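Local structure of dihydroorotase (Agrobacterium tumefaciens, 2OGJ) at residues Ile263-Ala275 with Leu359-Leu371. The protein is a zinc-dependent esterase of the amidohydrolase superfamily that deacetylates acetyl-(R)-mandelate in vitro and, less efficiently, acetyl glycolate. Residues are numbered along the deposited sequence; the frame is centred on the assembly and turned at random.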
ATOM      1  N   ILE A 263      31.542   0.894  14.741  1.00 46.43           N
ATOM      2  CA  ILE A 263      31.952   0.401  13.430  1.00 46.25           C
ATOM      3  C   ILE A 263      30.925  -0.549  12.840  1.00 45.89           C
ATOM      4  O   ILE A 263      30.494  -0.364  11.703  1.00 46.93           O
ATOM      5  CB  ILE A 263      33.353  -0.305  13.463  1.00 46.02           C
ATOM      6  CG1 ILE A 263      34.372   0.514  12.664  1.00 44.92           C
ATOM      7  CG2 ILE A 263      33.304  -1.648  12.746  1.00 43.94           C
ATOM      8  CD1 ILE A 263      34.530   1.939  13.091  1.00 44.66           C
ATOM      9  N   GLY A 264      30.532  -1.560  13.613  1.00 45.16           N
ATOM     10  CA  GLY A 264      29.564  -2.529  13.128  1.00 42.87           C
ATOM     11  C   GLY A 264      29.920  -3.009  11.732  1.00 43.03           C
ATOM     12  O   GLY A 264      29.083  -2.998  10.824  1.00 42.67           O
ATOM     13  N   HIS A 265      31.175  -3.417  11.553  1.00 42.64           N
ATOM     14  CA  HIS A 265      31.665  -3.925  10.265  1.00 44.93           C
ATOM     15  C   HIS A 265      30.843  -5.164   9.853  1.00 48.91           C
ATOM     16  O   HIS A 265      30.733  -6.149  10.627  1.00 49.75           O
ATOM     17  CB  HIS A 265      33.149  -4.299  10.417  1.00 41.63           C
ATOM     18  CG  HIS A 265      33.835  -4.673   9.134  1.00 37.77           C
ATOM     19  ND1 HIS A 265      35.173  -4.419   8.913  1.00 36.23           N
ATOM     20  CD2 HIS A 265      33.382  -5.278   8.011  1.00 36.04           C
ATOM     21  CE1 HIS A 265      35.514  -4.845   7.711  1.00 34.26           C
ATOM     22  NE2 HIS A 265      34.445  -5.371   7.142  1.00 36.83           N
ATOM     23  N   GLY A 266      30.273  -5.158   8.651  1.00 49.16           N
ATOM     24  CA  GLY A 266      29.504  -6.336   8.301  1.00 51.43           C
ATOM     25  C   GLY A 266      29.196  -6.686   6.862  1.00 54.34           C
ATOM     26  O   GLY A 266      28.054  -7.035   6.547  1.00 57.57           O
ATOM     27  N   GLY A 267      30.187  -6.622   5.983  1.00 53.87           N
ATOM     28  CA  GLY A 267      29.920  -6.961   4.597  1.00 54.05           C
ATOM     29  C   GLY A 267      29.689  -5.729   3.753  1.00 53.81           C
ATOM     30  O   GLY A 267      30.182  -5.646   2.628  1.00 55.01           O
ATOM     31  N   ALA A 268      28.944  -4.763   4.281  1.00 52.67           N
ATOM     32  CA  ALA A 268      28.701  -3.543   3.533  1.00 52.47           C
ATOM     33  C   ALA A 268      28.962  -2.258   4.320  1.00 52.52           C
ATOM     34  O   ALA A 268      28.958  -1.178   3.742  1.00 52.80           O
ATOM     35  CB  ALA A 268      27.265  -3.538   2.999  1.00 51.70           C
ATOM     36  N   SER A 269      29.227  -2.365   5.622  1.00 52.54           N
ATOM     37  CA  SER A 269      29.403  -1.161   6.443  1.00 52.40           C
ATOM     38  C   SER A 269      30.781  -0.654   6.907  1.00 51.84           C
ATOM     39  O   SER A 269      30.848   0.223   7.789  1.00 50.88           O
ATOM     40  CB  SER A 269      28.487  -1.275   7.661  1.00 52.68           C
ATOM     41  OG  SER A 269      27.185  -1.677   7.260  1.00 53.78           O
ATOM     42  N   PHE A 270      31.870  -1.184   6.349  1.00 50.70           N
ATOM     43  CA  PHE A 270      33.190  -0.691   6.733  1.00 50.06           C
ATOM     44  C   PHE A 270      34.129  -0.464   5.567  1.00 49.19           C
ATOM     45  O   PHE A 270      34.302  -1.331   4.716  1.00 47.14           O
ATOM     46  CB  PHE A 270      33.884  -1.616   7.730  1.00 50.68           C
ATOM     47  CG  PHE A 270      35.229  -1.102   8.187  1.00 51.41           C
ATOM     48  CD1 PHE A 270      35.315  -0.042   9.086  1.00 50.40           C
ATOM     49  CD2 PHE A 270      36.413  -1.650   7.681  1.00 49.84           C
ATOM     50  CE1 PHE A 270      36.559   0.464   9.474  1.00 50.36           C
ATOM     51  CE2 PHE A 270      37.658  -1.148   8.065  1.00 47.86           C
ATOM     52  CZ  PHE A 270      37.732  -0.092   8.960  1.00 48.23           C
ATOM     53  N   SER A 271      34.735   0.721   5.559  1.00 50.01           N
ATOM     54  CA  SER A 271      35.687   1.124   4.533  1.00 49.18           C
ATOM     55  C   SER A 271      36.988   1.621   5.167  1.00 47.94           C
ATOM     56  O   SER A 271      36.963   2.450   6.084  1.00 45.33           O
ATOM     57  CB  SER A 271      35.097   2.248   3.682  1.00 50.76           C
ATOM     58  OG  SER A 271      36.075   2.774   2.792  1.00 51.28           O
ATOM     59  N   PHE A 272      38.118   1.073   4.614  1.00 47.28           N
ATOM     60  CA  PHE A 272      39.411   1.475   5.165  1.00 47.79           C
ATOM     61  C   PHE A 272      39.611   2.958   4.913  1.00 47.61           C
ATOM     62  O   PHE A 272      40.075   3.694   5.790  1.00 46.22           O
ATOM     63  CB  PHE A 272      40.548   0.745   4.465  1.00 47.93           C
ATOM     64  CG  PHE A 272      40.753  -0.651   4.926  1.00 47.24           C
ATOM     65  CD1 PHE A 272      41.212  -0.912   6.212  1.00 48.00           C
ATOM     66  CD2 PHE A 272      40.561  -1.711   4.053  1.00 47.96           C
ATOM     67  CE1 PHE A 272      41.490  -2.213   6.627  1.00 46.23           C
ATOM     68  CE2 PHE A 272      40.833  -3.022   4.455  1.00 48.88           C
ATOM     69  CZ  PHE A 272      41.301  -3.268   5.746  1.00 48.36           C
ATOM     70  N   LYS A 273      39.276   3.379   3.694  1.00 48.25           N
ATOM     71  CA  LYS A 273      39.412   4.762   3.274  1.00 48.96           C
ATOM     72  C   LYS A 273      38.609   5.719   4.146  1.00 49.50           C
ATOM     73  O   LYS A 273      39.146   6.726   4.605  1.00 50.95           O
ATOM     74  CB  LYS A 273      39.024   4.883   1.805  1.00 47.99           C
ATOM     75  CG  LYS A 273      39.854   3.931   0.970  1.00 51.09           C
ATOM     76  CD  LYS A 273      39.721   4.117  -0.527  1.00 53.42           C
ATOM     77  CE  LYS A 273      40.752   3.235  -1.250  1.00 55.31           C
ATOM     78  NZ  LYS A 273      40.639   3.263  -2.745  1.00 57.86           N
ATOM     79  N   VAL A 274      37.341   5.414   4.399  1.00 49.50           N
ATOM     80  CA  VAL A 274      36.532   6.287   5.242  1.00 49.88           C
ATOM     81  C   VAL A 274      37.162   6.394   6.623  1.00 50.27           C
ATOM     82  O   VAL A 274      37.349   7.493   7.140  1.00 49.72           O
ATOM     83  CB  VAL A 274      35.083   5.772   5.400  1.00 50.85           C
ATOM     84  CG1 VAL A 274      34.378   6.544   6.501  1.00 49.49           C
ATOM     85  CG2 VAL A 274      34.329   5.934   4.089  1.00 48.54           C
ATOM     86  N   ALA A 275      37.504   5.252   7.210  1.00 52.49           N
ATOM     87  CA  ALA A 275      38.108   5.207   8.541  1.00 53.68           C
ATOM     88  C   ALA A 275      39.448   5.923   8.629  1.00 54.43           C
ATOM     89  O   ALA A 275      39.748   6.568   9.633  1.00 52.99           O
ATOM     90  CB  ALA A 275      38.268   3.755   8.990  1.00 54.48           C
ATOM     91  N   LEU A 359      49.214  -9.962   6.669  1.00 66.22           N
ATOM     92  CA  LEU A 359      47.947 -10.552   6.271  1.00 65.25           C
ATOM     93  C   LEU A 359      47.088  -9.564   5.530  1.00 66.00           C
ATOM     94  O   LEU A 359      47.033  -8.384   5.877  1.00 65.77           O
ATOM     95  CB  LEU A 359      47.175 -11.030   7.500  1.00 64.03           C
ATOM     96  CG  LEU A 359      45.854 -11.743   7.202  1.00 63.46           C
ATOM     97  CD1 LEU A 359      46.145 -13.040   6.466  1.00 62.42           C
ATOM     98  CD2 LEU A 359      45.100 -12.021   8.492  1.00 63.30           C
ATOM     99  N   GLU A 360      46.412 -10.056   4.504  1.00 67.15           N
ATOM    100  CA  GLU A 360      45.527  -9.213   3.734  1.00 67.88           C
ATOM    101  C   GLU A 360      44.115  -9.466   4.184  1.00 66.26           C
ATOM    102  O   GLU A 360      43.655 -10.603   4.222  1.00 66.03           O
ATOM    103  CB  GLU A 360      45.631  -9.502   2.237  1.00 70.51           C
ATOM    104  CG  GLU A 360      46.900  -8.989   1.593  1.00 74.98           C
ATOM    105  CD  GLU A 360      46.758  -8.812   0.095  1.00 76.79           C
ATOM    106  OE1 GLU A 360      46.307  -9.768  -0.576  1.00 78.48           O
ATOM    107  OE2 GLU A 360      47.099  -7.717  -0.408  1.00 77.31           O
ATOM    108  N   ALA A 361      43.445  -8.391   4.560  1.00 65.56           N
ATOM    109  CA  ALA A 361      42.054  -8.453   4.965  1.00 64.47           C
ATOM    110  C   ALA A 361      41.358  -7.506   3.997  1.00 63.00           C
ATOM    111  O   ALA A 361      41.979  -6.586   3.467  1.00 63.21           O
ATOM    112  CB  ALA A 361      41.904  -7.964   6.386  1.00 65.38           C
ATOM    113  N   THR A 362      40.085  -7.730   3.733  1.00 60.96           N
ATOM    114  CA  THR A 362      39.390  -6.844   2.824  1.00 59.23           C
ATOM    115  C   THR A 362      38.156  -6.311   3.520  1.00 57.94           C
ATOM    116  O   THR A 362      37.495  -7.038   4.255  1.00 56.89           O
ATOM    117  CB  THR A 362      39.024  -7.571   1.511  1.00 59.45           C
ATOM    118  OG1 THR A 362      37.756  -7.099   1.026  1.00 58.88           O
ATOM    119  CG2 THR A 362      38.987  -9.081   1.729  1.00 59.06           C
ATOM    120  N   ASP A 363      37.867  -5.031   3.296  1.00 57.49           N
ATOM    121  CA  ASP A 363      36.715  -4.358   3.906  1.00 56.44           C
ATOM    122  C   ASP A 363      35.414  -4.589   3.143  1.00 56.29           C
ATOM    123  O   ASP A 363      35.351  -5.386   2.198  1.00 56.64           O
ATOM    124  CB  ASP A 363      36.982  -2.844   4.025  1.00 55.42           C
ATOM    125  CG  ASP A 363      37.156  -2.153   2.659  1.00 54.38           C
ATOM    126  OD1 ASP A 363      37.549  -0.964   2.615  1.00 54.55           O
ATOM    127  OD2 ASP A 363      36.895  -2.791   1.621  1.00 53.82           O
ATOM    128  N   SER A 364      34.379  -3.868   3.553  1.00 56.28           N
ATOM    129  CA  SER A 364      33.070  -3.976   2.932  1.00 56.45           C
ATOM    130  C   SER A 364      33.035  -3.336   1.548  1.00 56.52           C
ATOM    131  O   SER A 364      31.993  -3.319   0.885  1.00 54.78           O
ATOM    132  CB  SER A 364      32.023  -3.329   3.830  1.00 56.92           C
ATOM    133  OG  SER A 364      32.069  -3.891   5.126  1.00 58.22           O
ATOM    134  N   ASN A 365      34.176  -2.803   1.120  1.00 57.44           N
ATOM    135  CA  ASN A 365      34.279  -2.178  -0.199  1.00 58.27           C
ATOM    136  C   ASN A 365      35.195  -2.919  -1.157  1.00 58.03           C
ATOM    137  O   ASN A 365      35.590  -2.385  -2.194  1.00 57.88           O
ATOM    138  CB  ASN A 365      34.738  -0.720  -0.080  1.00 58.27           C
ATOM    139  CG  ASN A 365      33.587   0.213   0.197  1.00 57.73           C
ATOM    140  OD1 ASN A 365      32.491   0.013  -0.319  1.00 60.36           O
ATOM    141  ND2 ASN A 365      33.826   1.240   1.002  1.00 56.34           N
ATOM    142  N   GLY A 366      35.527  -4.155  -0.811  1.00 58.56           N
ATOM    143  CA  GLY A 366      36.393  -4.936  -1.673  1.00 60.17           C
ATOM    144  C   GLY A 366      37.835  -4.475  -1.613  1.00 61.22           C
ATOM    145  O   GLY A 366      38.720  -5.162  -2.118  1.00 60.93           O
ATOM    146  N   ASP A 367      38.074  -3.312  -1.011  1.00 62.61           N
ATOM    147  CA  ASP A 367      39.428  -2.780  -0.868  1.00 63.48           C
ATOM    148  C   ASP A 367      40.237  -3.702   0.025  1.00 62.77           C
ATOM    149  O   ASP A 367      39.798  -4.069   1.114  1.00 61.75           O
ATOM    150  CB  ASP A 367      39.391  -1.381  -0.255  1.00 65.93           C
ATOM    151  CG  ASP A 367      39.540  -0.290  -1.288  1.00 69.21           C
ATOM    152  OD1 ASP A 367      40.668  -0.123  -1.805  1.00 72.75           O
ATOM    153  OD2 ASP A 367      38.535   0.393  -1.586  1.00 69.80           O
ATOM    154  N   VAL A 368      41.421  -4.077  -0.437  1.00 62.82           N
ATOM    155  CA  VAL A 368      42.270  -4.963   0.335  1.00 63.29           C
ATOM    156  C   VAL A 368      43.453  -4.240   0.953  1.00 63.78           C
ATOM    157  O   VAL A 368      44.117  -3.449   0.291  1.00 65.68           O
ATOM    158  CB  VAL A 368      42.793  -6.113  -0.542  1.00 62.34           C
ATOM    159  CG1 VAL A 368      43.916  -6.842   0.165  1.00 64.09           C
ATOM    160  CG2 VAL A 368      41.671  -7.084  -0.840  1.00 61.88           C
ATOM    161  N   SER A 369      43.691  -4.498   2.232  1.00 62.90           N
ATOM    162  CA  SER A 369      44.820  -3.919   2.940  1.00 63.57           C
ATOM    163  C   SER A 369      45.532  -5.074   3.643  1.00 64.29           C
ATOM    164  O   SER A 369      44.902  -6.070   4.000  1.00 64.56           O
ATOM    165  CB  SER A 369      44.343  -2.891   3.966  1.00 63.62           C
ATOM    166  OG  SER A 369      45.406  -2.486   4.814  1.00 62.63           O
ATOM    167  N   ARG A 370      46.844  -4.964   3.826  1.00 65.59           N
ATOM    168  CA  ARG A 370      47.588  -6.031   4.496  1.00 64.75           C
ATOM    169  C   ARG A 370      48.090  -5.591   5.855  1.00 63.38           C
ATOM    170  O   ARG A 370      49.061  -4.843   5.958  1.00 62.15           O
ATOM    171  CB  ARG A 370      48.760  -6.518   3.635  1.00 66.27           C
ATOM    172  CG  ARG A 370      49.689  -5.434   3.121  1.00 68.73           C
ATOM    173  CD  ARG A 370      50.903  -6.040   2.404  1.00 70.18           C
ATOM    174  NE  ARG A 370      50.545  -6.835   1.225  1.00 70.98           N
ATOM    175  CZ  ARG A 370      50.140  -8.104   1.252  1.00 71.78           C
ATOM    176  NH1 ARG A 370      50.032  -8.753   2.407  1.00 72.19           N
ATOM    177  NH2 ARG A 370      49.854  -8.738   0.115  1.00 70.05           N
ATOM    178  N   LEU A 371      47.405  -6.070   6.889  1.00 62.89           N
ATOM    179  CA  LEU A 371      47.718  -5.753   8.280  1.00 62.56           C
ATOM    180  C   LEU A 371      49.110  -6.256   8.697  1.00 61.75           C
ATOM    181  O   LEU A 371      49.470  -7.412   8.472  1.00 59.77           O
ATOM    182  CB  LEU A 371      46.636  -6.353   9.193  1.00 62.91           C
ATOM    183  CG  LEU A 371      45.202  -6.239   8.650  1.00 62.84           C
ATOM    184  CD1 LEU A 371      44.259  -7.091   9.463  1.00 61.88           C
ATOM    185  CD2 LEU A 371      44.765  -4.794   8.655  1.00 62.75           C
TER
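Ser364 and Asp363, at the start of the type I turn Asp363-Gly366 in the hairpin of strands 348-362 and 368-382, meet the loop 263-271, which leads from barrel strand 260-262 into helix 272-280. Phe270 and Ser364 pair twice: Ser364 N donates to Phe270 O at 2.8 Å, while Phe270 N reaches Ser364 OG at 3.0 Å in a weak bond. OG lies beside its own backbone N (chi1 -55°), which turns the hydroxyl into the bend at Gly267-Phe270.

Asp363 divides its carboxylate between the segments. OD1 offers its anti lone pair to Phe272 N (2.9 Å, N-H...O 166°), in the first turn of the helix, and OD2 accepts from Asn365 N, 67° out of the carboxylate plane, making an Asx turn. Ser271 is the N-cap of the helix, its OG accepting a weak bond from Val274 N.

The Phe272 ring extends the packed part along the hairpin. Ser369 CB sits over one face, 3.7 Å from the centroid, a CH-pi contact, and Asp367 O lies at the ring edge, in plane, 3.7 Å from CE2. Lys310 of helix 304-313 also touches this ring.

The solvent side is looser: the extended chain of exposed Lys273 crosses Asp367 at about a right angle, and its salt bridge, NZ to OD1, is long at 3.5 Å.

The side chain of Ser269, in the same loop, comes within about 5 Å of a bound zinc ion. The buried polar bonds thus join the hairpin turn to a loop bordering the binuclear site, and Asp363 beside the helix N-terminus is probably stabilised as a carboxylate.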